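PDB 3PVZ: UDP-N-acetylglucosamine 4,6-dehydratase, which probably acts as a lyase that removes water from UDP-N-acetylglucosamine, and binds NAD in a Rossmann-type domain. Local coordinates for residues A[179-184]-A[381-386]; A[355-360]-A[377-382]; A[186-191]-A[347-352]; A[120-125]-A[138-143]. One frame throughout, in Å; residues are numbered along the deposited sequence. Where two conformers were deposited one is given.

Contact 1 (A[179-184]-A[381-386]); sequences KRIMEM and IMIPDF. With NAD (nicotinamide-adenine-dinucleotide), chain E.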
# COMPACT_ATOMS: atom_id res chain seq x y z
N LYS A 179 10.15 5.54 -14.73
CA LYS A 179 11.48 5.25 -14.15
C LYS A 179 12.59 5.84 -15.05
O LYS A 179 13.64 6.25 -14.57
CB LYS A 179 11.70 3.74 -13.92
CG LYS A 179 10.65 2.98 -13.06
CD LYS A 179 10.91 3.13 -11.55
CE LYS A 179 10.10 2.09 -10.71
NZ LYS A 179 10.71 0.74 -10.71
N ARG A 180 12.38 5.87 -16.36
CA ARG A 180 13.38 6.45 -17.25
C ARG A 180 13.45 7.96 -17.09
O ARG A 180 14.52 8.55 -17.15
CB ARG A 180 13.08 6.10 -18.71
CG ARG A 180 14.04 6.74 -19.69
CD ARG A 180 15.49 6.25 -19.52
NE ARG A 180 16.34 7.05 -20.40
CZ ARG A 180 17.11 8.06 -20.02
NH1 ARG A 180 17.22 8.41 -18.73
NH2 ARG A 180 17.82 8.71 -20.94
N ILE A 181 12.30 8.60 -16.88
CA ILE A 181 12.28 10.04 -16.65
C ILE A 181 12.90 10.32 -15.28
O ILE A 181 13.69 11.26 -15.13
CB ILE A 181 10.84 10.64 -16.76
CG1 ILE A 181 10.35 10.53 -18.20
CG2 ILE A 181 10.81 12.08 -16.29
CD1 ILE A 181 8.85 10.41 -18.33
N MSE A 182 12.61 9.49 -14.31
CA MSE A 182 13.22 9.63 -12.99
C MSE A 182 14.75 9.68 -13.04
O MSE A 182 15.37 10.50 -12.36
CB MSE A 182 12.83 8.47 -12.09
CG MSE A 182 13.41 8.59 -10.68
SE MSE A 182 13.90 6.84 -10.02
CE MSE A 182 12.21 6.27 -9.66
N GLU A 183 15.33 8.76 -13.80
CA GLU A 183 16.79 8.66 -14.02
C GLU A 183 17.38 9.98 -14.55
O GLU A 183 18.49 10.37 -14.18
CB GLU A 183 17.08 7.54 -15.02
CG GLU A 183 18.57 7.29 -15.31
CD GLU A 183 18.83 6.18 -16.35
OE1 GLU A 183 18.03 5.99 -17.29
OE2 GLU A 183 19.89 5.52 -16.22
N MSE A 184 16.65 10.68 -15.38
CA MSE A 184 17.09 12.01 -15.86
C MSE A 184 17.21 12.98 -14.66
O MSE A 184 18.23 13.67 -14.50
CB MSE A 184 16.10 12.58 -16.86
CG MSE A 184 15.96 11.78 -18.12
SE MSE A 184 14.56 12.51 -19.28
CE MSE A 184 14.59 11.20 -20.70
N ILE A 381 7.85 13.64 -25.82
CA ILE A 381 8.84 14.73 -25.89
C ILE A 381 10.02 14.41 -24.98
O ILE A 381 11.17 14.57 -25.36
CB ILE A 381 8.22 16.11 -25.60
CG1 ILE A 381 7.39 16.56 -26.82
CG2 ILE A 381 9.30 17.12 -25.26
CD1 ILE A 381 6.43 17.75 -26.60
N MSE A 382 9.73 13.89 -23.79
CA MSE A 382 10.78 13.53 -22.86
C MSE A 382 11.69 12.41 -23.40
O MSE A 382 12.90 12.47 -23.23
CB MSE A 382 10.18 13.12 -21.51
CG MSE A 382 9.35 14.20 -20.81
SE MSE A 382 10.34 15.81 -20.54
CE MSE A 382 11.44 15.16 -19.08
N ILE A 383 11.10 11.39 -24.04
CA ILE A 383 11.81 10.20 -24.51
C ILE A 383 11.43 9.90 -25.98
O ILE A 383 10.59 9.05 -26.23
CB ILE A 383 11.43 8.94 -23.70
CG1 ILE A 383 11.46 9.20 -22.20
CG2 ILE A 383 12.36 7.78 -24.04
CD1 ILE A 383 10.87 8.05 -21.45
N PRO A 384 12.05 10.59 -26.95
CA PRO A 384 11.61 10.48 -28.36
C PRO A 384 11.47 9.07 -28.95
O PRO A 384 10.54 8.81 -29.71
CB PRO A 384 12.68 11.27 -29.12
CG PRO A 384 13.13 12.32 -28.09
CD PRO A 384 13.13 11.58 -26.78
N ASP A 385 12.36 8.16 -28.59
CA ASP A 385 12.29 6.78 -29.11
C ASP A 385 11.26 5.89 -28.39
O ASP A 385 11.20 4.68 -28.64
CB ASP A 385 13.70 6.14 -29.13
CG ASP A 385 14.62 6.78 -30.19
OD1 ASP A 385 14.50 6.45 -31.40
OD2 ASP A 385 15.46 7.63 -29.82
N PHE A 386 10.45 6.47 -27.51
CA PHE A 386 9.36 5.77 -26.83
C PHE A 386 8.04 5.94 -27.60
O PHE A 386 7.76 7.00 -28.17
CB PHE A 386 9.23 6.33 -25.41
CG PHE A 386 8.06 5.80 -24.65
CD1 PHE A 386 6.97 6.60 -24.38
CD2 PHE A 386 8.07 4.50 -24.18
CE1 PHE A 386 5.89 6.10 -23.67
CE2 PHE A 386 7.00 4.01 -23.47
CZ PHE A 386 5.90 4.81 -23.21
PA NAD E . 6.50 -2.84 -3.23
O1A NAD E . 5.13 -2.57 -3.78
O2A NAD E . 6.47 -4.07 -2.37
O5B NAD E . 6.90 -1.77 -2.13
C5B NAD E . 6.83 -0.39 -2.54
C4B NAD E . 6.67 0.35 -1.20
O4B NAD E . 6.60 1.75 -1.37
C3B NAD E . 5.35 -0.10 -0.50
O3B NAD E . 5.59 -0.53 0.82
C2B NAD E . 4.49 1.18 -0.55
O2B NAD E . 3.50 1.27 0.47
C1B NAD E . 5.63 2.22 -0.47
N9A NAD E . 5.19 3.52 -0.94
C8A NAD E . 4.62 3.81 -2.12
N7A NAD E . 4.29 5.06 -2.19
C5A NAD E . 4.74 5.65 -1.04
C6A NAD E . 4.69 6.94 -0.53
N6A NAD E . 4.15 7.92 -1.33
N1A NAD E . 5.18 7.20 0.68
C2A NAD E . 5.71 6.23 1.42
N3A NAD E . 5.75 5.00 0.98
C4A NAD E . 5.29 4.68 -0.22
O3 NAD E . 7.55 -2.90 -4.45
PN NAD E . 8.93 -3.75 -4.26
O1N NAD E . 8.75 -5.15 -4.85
O2N NAD E . 9.58 -3.79 -2.94
O5D NAD E . 9.83 -3.01 -5.43
C5D NAD E . 10.37 -1.78 -4.97
C4D NAD E . 11.15 -1.13 -6.11
O4D NAD E . 11.97 -2.12 -6.80
C3D NAD E . 10.18 -0.57 -7.17
O3D NAD E . 10.71 0.56 -7.90
C2D NAD E . 10.10 -1.73 -8.20
O2D NAD E . 9.72 -1.28 -9.50
C1D NAD E . 11.55 -2.23 -8.19
N1N NAD E . 11.67 -3.60 -8.71
C2N NAD E . 11.03 -4.58 -8.07
C3N NAD E . 11.13 -5.89 -8.50
C7N NAD E . 10.41 -6.98 -7.83
O7N NAD E . 10.50 -8.10 -8.34
N7N NAD E . 9.67 -6.80 -6.73
C4N NAD E . 11.92 -6.18 -9.64
C5N NAD E . 12.58 -5.14 -10.27
C6N NAD E . 12.43 -3.83 -9.79

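Contact 2 (A[355-360]-A[377-382]); sequences ELFEQK and QLFFIM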
# COMPACT_ATOMS: atom_id res chain seq x y z
N GLU A 355 12.74 21.05 -16.93
CA GLU A 355 11.89 22.19 -16.62
C GLU A 355 10.53 22.06 -17.29
O GLU A 355 9.53 22.31 -16.63
CB GLU A 355 12.55 23.51 -17.00
CG GLU A 355 13.53 23.98 -15.89
CD GLU A 355 14.58 24.98 -16.42
OE1 GLU A 355 14.52 25.33 -17.63
OE2 GLU A 355 15.46 25.39 -15.62
N LEU A 356 10.52 21.64 -18.56
CA LEU A 356 9.28 21.41 -19.32
C LEU A 356 8.35 20.47 -18.56
O LEU A 356 7.17 20.77 -18.38
CB LEU A 356 9.59 20.80 -20.69
CG LEU A 356 8.45 20.52 -21.67
CD1 LEU A 356 7.77 21.79 -22.08
CD2 LEU A 356 8.95 19.82 -22.92
N PHE A 357 8.91 19.34 -18.11
CA PHE A 357 8.16 18.30 -17.44
C PHE A 357 7.56 18.87 -16.16
O PHE A 357 6.39 18.72 -15.91
CB PHE A 357 9.08 17.10 -17.17
CG PHE A 357 8.36 15.87 -16.67
CD1 PHE A 357 7.74 15.01 -17.56
CD2 PHE A 357 8.32 15.57 -15.34
CE1 PHE A 357 7.09 13.87 -17.12
CE2 PHE A 357 7.65 14.44 -14.89
CZ PHE A 357 7.03 13.59 -15.80
N GLU A 358 8.36 19.56 -15.36
CA GLU A 358 7.83 20.18 -14.14
C GLU A 358 6.78 21.24 -14.47
O GLU A 358 5.80 21.36 -13.76
CB GLU A 358 8.93 20.83 -13.32
CG GLU A 358 9.97 19.88 -12.75
CD GLU A 358 11.26 20.60 -12.34
OE1 GLU A 358 11.52 21.70 -12.90
OE2 GLU A 358 12.01 20.06 -11.48
N GLN A 359 6.97 21.99 -15.54
CA GLN A 359 6.03 23.05 -15.90
C GLN A 359 4.70 22.48 -16.39
O GLN A 359 3.66 22.87 -15.89
CB GLN A 359 6.65 24.00 -16.95
CG GLN A 359 5.77 25.20 -17.27
CD GLN A 359 6.23 25.98 -18.51
OE1 GLN A 359 6.93 25.45 -19.38
NE2 GLN A 359 5.81 27.25 -18.58
N LYS A 360 4.75 21.58 -17.36
CA LYS A 360 3.55 20.92 -17.90
C LYS A 360 2.81 20.04 -16.89
O LYS A 360 1.59 19.98 -16.91
CB LYS A 360 3.91 20.07 -19.13
CG LYS A 360 4.32 20.88 -20.32
CD LYS A 360 3.12 21.27 -21.16
CE LYS A 360 3.51 22.25 -22.26
NZ LYS A 360 4.17 23.50 -21.72
N GLN A 377 1.77 12.29 -24.51
CA GLN A 377 2.41 13.24 -25.42
C GLN A 377 3.61 13.92 -24.79
O GLN A 377 4.63 14.12 -25.43
CB GLN A 377 1.41 14.28 -25.89
CG GLN A 377 0.41 13.74 -26.89
CD GLN A 377 1.08 13.17 -28.14
OE1 GLN A 377 1.89 13.84 -28.79
NE2 GLN A 377 0.75 11.92 -28.47
N LEU A 378 3.50 14.28 -23.52
CA LEU A 378 4.63 14.81 -22.81
C LEU A 378 5.75 13.74 -22.71
O LEU A 378 6.91 14.05 -22.92
CB LEU A 378 4.18 15.28 -21.43
CG LEU A 378 5.23 15.74 -20.44
CD1 LEU A 378 5.92 16.98 -20.96
CD2 LEU A 378 4.49 15.98 -19.12
N PHE A 379 5.38 12.50 -22.42
CA PHE A 379 6.37 11.42 -22.38
C PHE A 379 7.07 11.24 -23.74
O PHE A 379 8.23 10.89 -23.77
CB PHE A 379 5.76 10.08 -21.93
CG PHE A 379 5.63 9.92 -20.43
CD1 PHE A 379 5.28 10.98 -19.60
CD2 PHE A 379 5.82 8.68 -19.86
CE1 PHE A 379 5.13 10.79 -18.24
CE2 PHE A 379 5.67 8.51 -18.50
CZ PHE A 379 5.33 9.56 -17.69
N PHE A 380 6.37 11.46 -24.85
CA PHE A 380 7.05 11.35 -26.16
C PHE A 380 8.11 12.45 -26.34
O PHE A 380 9.16 12.20 -26.93
CB PHE A 380 6.05 11.39 -27.32
CG PHE A 380 5.18 10.15 -27.45
CD1 PHE A 380 5.52 8.95 -26.82
CD2 PHE A 380 4.02 10.18 -28.23
CE1 PHE A 380 4.70 7.81 -26.96
CE2 PHE A 380 3.21 9.05 -28.37
CZ PHE A 380 3.56 7.86 -27.73
N ILE A 381 7.85 13.64 -25.82
CA ILE A 381 8.84 14.73 -25.89
C ILE A 381 10.02 14.41 -24.98
O ILE A 381 11.17 14.57 -25.36
CB ILE A 381 8.22 16.11 -25.60
CG1 ILE A 381 7.39 16.56 -26.82
CG2 ILE A 381 9.30 17.12 -25.26
CD1 ILE A 381 6.43 17.75 -26.60
N MSE A 382 9.73 13.89 -23.79
CA MSE A 382 10.78 13.53 -22.86
C MSE A 382 11.69 12.41 -23.40
O MSE A 382 12.90 12.47 -23.23
CB MSE A 382 10.18 13.12 -21.51
CG MSE A 382 9.35 14.20 -20.81
SE MSE A 382 10.34 15.81 -20.54
CE MSE A 382 11.44 15.16 -19.08

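Contact 3 (A[186-191]-A[347-352]); sequences LMRKSE and SLYQQE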
# COMPACT_ATOMS: atom_id res chain seq x y z
N LEU A 186 17.54 12.12 -11.58
CA LEU A 186 18.61 11.53 -10.77
C LEU A 186 19.99 11.99 -11.31
O LEU A 186 20.89 12.27 -10.58
CB LEU A 186 18.58 10.02 -10.88
CG LEU A 186 18.10 9.11 -9.78
CD1 LEU A 186 16.73 9.50 -9.29
CD2 LEU A 186 18.15 7.63 -10.26
N MSE A 187 20.15 12.00 -12.62
CA MSE A 187 21.41 12.40 -13.19
C MSE A 187 21.68 13.85 -12.82
O MSE A 187 22.81 14.16 -12.54
CB MSE A 187 21.46 12.18 -14.71
CG MSE A 187 21.60 10.73 -15.19
SE MSE A 187 22.90 9.55 -14.26
CE MSE A 187 21.66 8.68 -12.97
N ARG A 188 20.67 14.72 -12.80
CA ARG A 188 20.91 16.12 -12.44
C ARG A 188 21.34 16.20 -11.00
O ARG A 188 22.28 16.93 -10.68
CB ARG A 188 19.68 16.99 -12.62
CG ARG A 188 19.87 18.40 -12.11
CD ARG A 188 18.82 19.38 -12.67
NE ARG A 188 17.51 19.14 -12.08
CZ ARG A 188 16.42 19.84 -12.37
NH1 ARG A 188 15.28 19.54 -11.78
NH2 ARG A 188 16.47 20.83 -13.26
N LYS A 189 20.63 15.48 -10.13
CA LYS A 189 20.96 15.46 -8.69
C LYS A 189 22.31 14.85 -8.34
O LYS A 189 22.89 15.17 -7.31
CB LYS A 189 19.89 14.73 -7.90
CG LYS A 189 18.59 15.55 -7.70
CD LYS A 189 18.90 16.90 -7.02
CE LYS A 189 17.66 17.66 -6.60
NZ LYS A 189 16.77 17.98 -7.72
N SER A 190 22.78 13.94 -9.19
CA SER A 190 24.07 13.32 -9.00
C SER A 190 25.25 14.26 -9.24
O SER A 190 26.35 13.90 -8.91
CB SER A 190 24.23 12.10 -9.89
OG SER A 190 24.33 12.45 -11.22
N GLU A 191 25.01 15.44 -9.82
CA GLU A 191 26.03 16.51 -9.84
C GLU A 191 26.20 17.19 -8.46
O GLU A 191 27.06 18.03 -8.32
CB GLU A 191 25.66 17.58 -10.89
CG GLU A 191 25.70 17.02 -12.32
CD GLU A 191 25.10 17.93 -13.38
OE1 GLU A 191 24.36 18.86 -13.04
OE2 GLU A 191 25.34 17.68 -14.59
N SER A 347 23.98 7.98 -18.58
CA SER A 347 22.75 8.65 -19.07
C SER A 347 22.89 10.14 -18.90
O SER A 347 23.48 10.56 -17.91
CB SER A 347 21.50 8.26 -18.25
OG SER A 347 21.46 6.90 -17.89
N LEU A 348 22.28 10.92 -19.80
CA LEU A 348 22.31 12.40 -19.79
C LEU A 348 20.97 13.01 -19.40
O LEU A 348 19.93 12.35 -19.49
CB LEU A 348 22.66 12.93 -21.19
CG LEU A 348 23.79 12.24 -21.95
CD1 LEU A 348 23.97 12.74 -23.39
CD2 LEU A 348 25.07 12.41 -21.13
N TYR A 349 20.98 14.28 -18.97
CA TYR A 349 19.77 15.10 -18.97
C TYR A 349 19.96 16.45 -19.70
O TYR A 349 21.09 16.91 -19.87
CB TYR A 349 19.31 15.37 -17.55
CG TYR A 349 20.12 16.39 -16.83
CD1 TYR A 349 19.71 17.72 -16.75
CD2 TYR A 349 21.31 16.05 -16.21
CE1 TYR A 349 20.47 18.66 -16.09
CE2 TYR A 349 22.06 16.98 -15.55
CZ TYR A 349 21.64 18.26 -15.49
OH TYR A 349 22.43 19.15 -14.85
N GLN A 350 18.84 17.04 -20.09
CA GLN A 350 18.79 18.40 -20.55
C GLN A 350 17.95 19.24 -19.59
O GLN A 350 16.83 18.87 -19.26
CB GLN A 350 18.19 18.41 -21.93
CG GLN A 350 19.01 17.60 -22.93
CD GLN A 350 18.66 17.96 -24.33
OE1 GLN A 350 18.39 19.13 -24.63
NE2 GLN A 350 18.64 16.96 -25.20
N GLN A 351 18.51 20.36 -19.12
CA GLN A 351 17.82 21.21 -18.16
C GLN A 351 16.43 21.57 -18.66
O GLN A 351 15.43 21.46 -17.92
CB GLN A 351 18.65 22.47 -17.87
CG GLN A 351 18.08 23.45 -16.85
CD GLN A 351 17.80 22.87 -15.48
OE1 GLN A 351 18.39 21.86 -15.08
NE2 GLN A 351 16.92 23.53 -14.74
N GLU A 352 16.36 21.96 -19.92
CA GLU A 352 15.11 22.38 -20.52
C GLU A 352 14.00 21.35 -20.51
O GLU A 352 12.85 21.72 -20.36
CB GLU A 352 15.34 22.80 -21.97
CG GLU A 352 15.96 24.15 -22.04
CD GLU A 352 16.25 24.56 -23.45
OE1 GLU A 352 16.50 23.65 -24.29
OE2 GLU A 352 16.22 25.79 -23.72

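Contact 4 (A[120-125]-A[138-143]); sequences SALKHV and IDVNVF. With NAD (nicotinamide-adenine-dinucleotide), chain E.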
# COMPACT_ATOMS: atom_id res chain seq x y z
N SER A 120 10.55 3.14 -2.48
CA SER A 120 9.12 3.42 -2.62
C SER A 120 8.84 3.59 -4.11
O SER A 120 9.70 4.05 -4.85
CB SER A 120 8.73 4.65 -1.82
OG SER A 120 9.11 5.84 -2.51
N ALA A 121 7.63 3.25 -4.52
CA ALA A 121 7.20 3.29 -5.95
C ALA A 121 5.77 2.89 -6.10
O ALA A 121 5.20 2.27 -5.20
CB ALA A 121 8.01 2.34 -6.83
N LEU A 122 5.22 3.26 -7.25
CA LEU A 122 4.13 2.54 -7.87
C LEU A 122 4.75 1.75 -9.00
O LEU A 122 5.48 2.33 -9.81
CB LEU A 122 3.06 3.48 -8.47
CG LEU A 122 1.84 3.65 -7.59
CD1 LEU A 122 2.22 4.61 -6.44
CD2 LEU A 122 0.67 4.17 -8.40
N LYS A 123 4.50 0.43 -9.01
CA LYS A 123 5.24 -0.47 -9.88
C LYS A 123 4.39 -1.30 -10.84
O LYS A 123 4.96 -1.88 -11.74
CB LYS A 123 6.14 -1.42 -9.07
CG LYS A 123 5.36 -2.43 -8.19
CD LYS A 123 6.21 -3.60 -7.72
CE LYS A 123 5.41 -4.51 -6.77
NZ LYS A 123 6.29 -5.63 -6.22
N HIS A 124 3.05 -1.36 -10.66
CA HIS A 124 2.19 -2.19 -11.50
C HIS A 124 1.90 -1.54 -12.83
O HIS A 124 1.42 -0.42 -12.91
CB HIS A 124 0.90 -2.57 -10.77
CG HIS A 124 1.13 -3.58 -9.71
ND1 HIS A 124 1.16 -4.93 -9.97
CD2 HIS A 124 1.44 -3.44 -8.40
CE1 HIS A 124 1.47 -5.58 -8.86
NE2 HIS A 124 1.64 -4.70 -7.89
N VAL A 125 2.24 -2.27 -13.89
CA VAL A 125 2.09 -1.78 -15.27
C VAL A 125 0.67 -1.22 -15.53
O VAL A 125 0.51 -0.20 -16.19
CB VAL A 125 2.48 -2.92 -16.27
CG1 VAL A 125 2.01 -2.60 -17.71
CG2 VAL A 125 3.96 -3.16 -16.20
N ILE A 138 3.63 9.17 -11.46
CA ILE A 138 4.62 10.19 -11.78
C ILE A 138 5.05 10.92 -10.50
O ILE A 138 6.24 11.22 -10.34
CB ILE A 138 4.07 11.22 -12.79
CG1 ILE A 138 3.95 10.61 -14.18
CG2 ILE A 138 4.97 12.44 -12.84
CD1 ILE A 138 3.05 11.43 -15.06
N ASP A 139 4.11 11.16 -9.59
CA ASP A 139 4.40 11.90 -8.35
C ASP A 139 5.26 11.07 -7.44
O ASP A 139 6.28 11.57 -6.89
CB ASP A 139 3.11 12.31 -7.60
CG ASP A 139 2.49 13.58 -8.14
OD1 ASP A 139 3.21 14.35 -8.79
OD2 ASP A 139 1.26 13.80 -7.91
N VAL A 140 4.87 9.79 -7.29
CA VAL A 140 5.61 8.85 -6.45
C VAL A 140 6.95 8.47 -7.09
O VAL A 140 7.97 8.43 -6.38
CB VAL A 140 4.83 7.58 -6.15
CG1 VAL A 140 5.74 6.57 -5.42
CG2 VAL A 140 3.58 7.89 -5.32
N ASN A 141 7.00 8.20 -8.40
CA ASN A 141 8.22 7.67 -8.93
C ASN A 141 9.17 8.81 -9.33
O ASN A 141 10.36 8.65 -9.18
CB ASN A 141 8.04 6.72 -10.13
CG ASN A 141 7.26 5.44 -9.83
OD1 ASN A 141 7.02 5.04 -8.67
ND2 ASN A 141 6.86 4.77 -10.91
N VAL A 142 8.67 9.94 -9.83
CA VAL A 142 9.58 11.05 -10.26
C VAL A 142 9.76 12.14 -9.17
O VAL A 142 10.85 12.28 -8.59
CB VAL A 142 9.11 11.68 -11.58
CG1 VAL A 142 10.10 12.72 -12.11
CG2 VAL A 142 8.87 10.56 -12.65
N PHE A 143 8.67 12.84 -8.85
CA PHE A 143 8.74 14.02 -8.00
C PHE A 143 9.09 13.79 -6.55
O PHE A 143 9.84 14.56 -5.98
CB PHE A 143 7.50 14.88 -8.19
CG PHE A 143 7.40 15.48 -9.57
CD1 PHE A 143 8.37 16.39 -10.01
CD2 PHE A 143 6.42 15.09 -10.45
CE1 PHE A 143 8.32 16.88 -11.29
CE2 PHE A 143 6.35 15.61 -11.72
CZ PHE A 143 7.29 16.48 -12.14
PA NAD E . 6.50 -2.84 -3.23
O1A NAD E . 5.13 -2.57 -3.78
O2A NAD E . 6.47 -4.07 -2.37
O5B NAD E . 6.90 -1.77 -2.13
C5B NAD E . 6.83 -0.39 -2.54
C4B NAD E . 6.67 0.35 -1.20
O4B NAD E . 6.60 1.75 -1.37
C3B NAD E . 5.35 -0.10 -0.50
O3B NAD E . 5.59 -0.53 0.82
C2B NAD E . 4.49 1.18 -0.55
O2B NAD E . 3.50 1.27 0.47
C1B NAD E . 5.63 2.22 -0.47
N9A NAD E . 5.19 3.52 -0.94
C8A NAD E . 4.62 3.81 -2.12
N7A NAD E . 4.29 5.06 -2.19
C5A NAD E . 4.74 5.65 -1.04
C6A NAD E . 4.69 6.94 -0.53
N6A NAD E . 4.15 7.92 -1.33
N1A NAD E . 5.18 7.20 0.68
C2A NAD E . 5.71 6.23 1.42
N3A NAD E . 5.75 5.00 0.98
C4A NAD E . 5.29 4.68 -0.22
O3 NAD E . 7.55 -2.90 -4.45
PN NAD E . 8.93 -3.75 -4.26
O1N NAD E . 8.75 -5.15 -4.85
O2N NAD E . 9.58 -3.79 -2.94
O5D NAD E . 9.83 -3.01 -5.43
C5D NAD E . 10.37 -1.78 -4.97
C4D NAD E . 11.15 -1.13 -6.11
O4D NAD E . 11.97 -2.12 -6.80
C3D NAD E . 10.18 -0.57 -7.17
O3D NAD E . 10.71 0.56 -7.90
C2D NAD E . 10.10 -1.73 -8.20
O2D NAD E . 9.72 -1.28 -9.50
C1D NAD E . 11.55 -2.23 -8.19
N1N NAD E . 11.67 -3.60 -8.71
C2N NAD E . 11.03 -4.58 -8.07
C3N NAD E . 11.13 -5.89 -8.50
C7N NAD E . 10.41 -6.98 -7.83
O7N NAD E . 10.50 -8.10 -8.34
N7N NAD E . 9.67 -6.80 -6.73
C4N NAD E . 11.92 -6.18 -9.64
C5N NAD E . 12.58 -5.14 -10.27
C6N NAD E . 12.43 -3.83 -9.79
O HOH W 1 7.78 8.26 -3.40

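Contact 1 (A[179-184]-A[381-386])
Met184, a selenomethionine, ends on a backbone carbonyl of Met382: its CE lies 3.3 Å from Met382 O, a carbon-to-oxygen contact just where helix 372-382 stops. The chain of Met184 is extended beyond CG, with CE anti at chi3 -176°, and its methyl also meets Ile383 CG1 at 4.0 Å. Met382, likewise a selenomethionine, answers with a chain folded at chi2 and chi3, which brings its CE to 4.1 Å from Met184 SE, the two side chains crossing obliquely. No hydrogen bond spans the contact, so the join is apolar. It lays the end of helix 372-382 and the turn after it, the last modelled residues, against helix 174-189 of the Rossmann-type domain, a helix that serves the cofactor as well: Lys179 NZ donates to the nicotinamide ribose of NAD, to O2D at 2.6 Å and O3D at 2.8 Å. Ile383 CD1 touches Arg180 CG (3.9 Å) and Ile181 CG1 (4.1 Å). Arg180 and Ile181 were both modelled in two conformers, and those two distances hold for one of them. At Ile383 the backbone leaves the helix, and a type I beta turn runs from it to Phe386, closed by the bond from Phe386 N to Ile383 O.

Contact 2 (A[355-360]-A[377-382])
Phe357 meets three side chains of helix 372-382. Phe379 comes to the rim of its ring: Phe379 CE1 lies in the ring plane of Phe357, 3.8 Å from Phe357 CE1. Leu378 arrives obliquely, with CD2 3.7 Å from Phe357 CD1, and the two side chains cross at about a right angle. Met382, a selenomethionine, touches the root of the side chain, its CE 3.6 Å from Phe357 CB. Its SE sits 5.2 Å from the centroid of the Phe357 ring, 67° off the normal, which makes this a Met-aromatic contact of oblique geometry and not one over the face. In Phe357 CG is anti to the backbone N (chi1 -171°), and the ring beyond it meets Leu378, Phe379 and Met382.

A second, more exposed strip lies beside this core. Leu356 CD2 packs on Ile381 CG2 at 3.6 Å, and the aliphatic root of Lys360 touches Leu378, CB to CD1 at 4.1 Å, while the rest of the lysine leads away. Farther out, the ring of Phe357 also meets that of Phe143 on helix 131-154, and Phe379 touches Ile181 of helix 174-189, so the apolar contacts continue onto both of those helices.

Backbone evidence agrees: the segment axes approach to 10.7 Å with N-to-C directions 169° apart. Two consecutive helices joined by a short connection and packed in this way form an antiparallel helical hairpin, here the C-terminal one of the chain.

Contact 3 (A[186-191]-A[347-352])
Met187 and Tyr349 bring the backbones nearest, their CA atoms 6.6 Å apart, where the last turns of helix 174-189 pass the non-helical lead-in to helix 351-367. The ring of Tyr349 lies against the arginine beside Met187: Arg188 CB stands over the ring centre, 3.8 Å from the centroid and 13° off the normal, a CH-pi contact. At its far end the same ring meets Glu191 tip to tip. Tyr349 OH donates to Glu191 OE1 at 2.7 Å, on the syn side of the carboxylate but 32° out of its plane. Arg188 continues past the ring, and its NH2 donates to Gln351 OE1 at 2.8 Å with an N-H...O angle of 154°, the acceptor lying in the guanidinium plane. Gln351 NE2 is near Arg188 NH2 too, but two donors form no bond; NE2 is bonded to Glu355 OE2 instead, consistent with OE1 accepting from the arginine. Met187 CG rests 3.3 Å from Ser347 O; the hydroxyl of Ser347 is bonded to Asn345 and Glu183. Tyr349 and Glu191 also touch a crystal neighbour, so their outer positions may owe something to the lattice. The polar links each join a charged group to a neutral partner, consistent with a surface junction that spends no opposed charges across its two segments.

Contact 4 (A[120-125]-A[138-143])
Asn141 grips the backbone of Leu122 in the loop that follows strand 115-118 of the Rossmann-type fold, and this is the tight part of the contact. Its amide uses both ends: OD1 accepts from Leu122 N at 2.9 Å, in the carbonyl plane and on a lone pair, while ND2 donates to Leu122 O at 3.0 Å, the acceptor 2° out of the amide plane. ND2 is also bonded to Ser178 OG. Two bonds to one residue fix the rotation of the amide. Asn141 lies in a wider pi-type turn of helix 131-154, where Ile138 O accepts from both Val142 N and Phe143 N. Beside it, Val140 CG1 presses on Ala121 CA at 3.6 Å, and CG2 meets Leu122 CD1 at 3.7 Å, the side chains crossing at about a right angle.

At the Ser120 end the fit is looser, and a water fills in, donating to Ser120 OG and to Val140 O; the hydroxyl is bonded to Asn118 OD1 as well. Lys123, partly exposed, makes no contact with 138-143. It packs on Asn71 of the second subunit, and its NZ, also bonded to Asp207 O, donates to the NAD phosphate oxygen O1N at 2.9 Å.

In the fold
Contacts 1 and 4 are buried, contact 2 is partly so, and contact 3 lies at the surface. Chemistry follows depth only in part: contacts 1 and 2 are apolar across their segments, contact 4 adds a paired amide-backbone grip, and contact 3 relies on side-chain hydrogen bonds. Helix 174-189 serves contacts 1 and 3, helix 351-367 contacts 2 and 3, and helix 372-382 contacts 1 and 2, where Met382 takes part in both. Contacts 1, 2 and 4 meet in one apolar layer, through Ile181, Phe379 and Ile138. Contacts 1 and 4 both reach NAD, by Lys179 and Lys123. Contact 1 also ties the C-terminal hairpin to the cofactor-binding helix, while contacts 2 and 3 hold the hairpin and its lead-in.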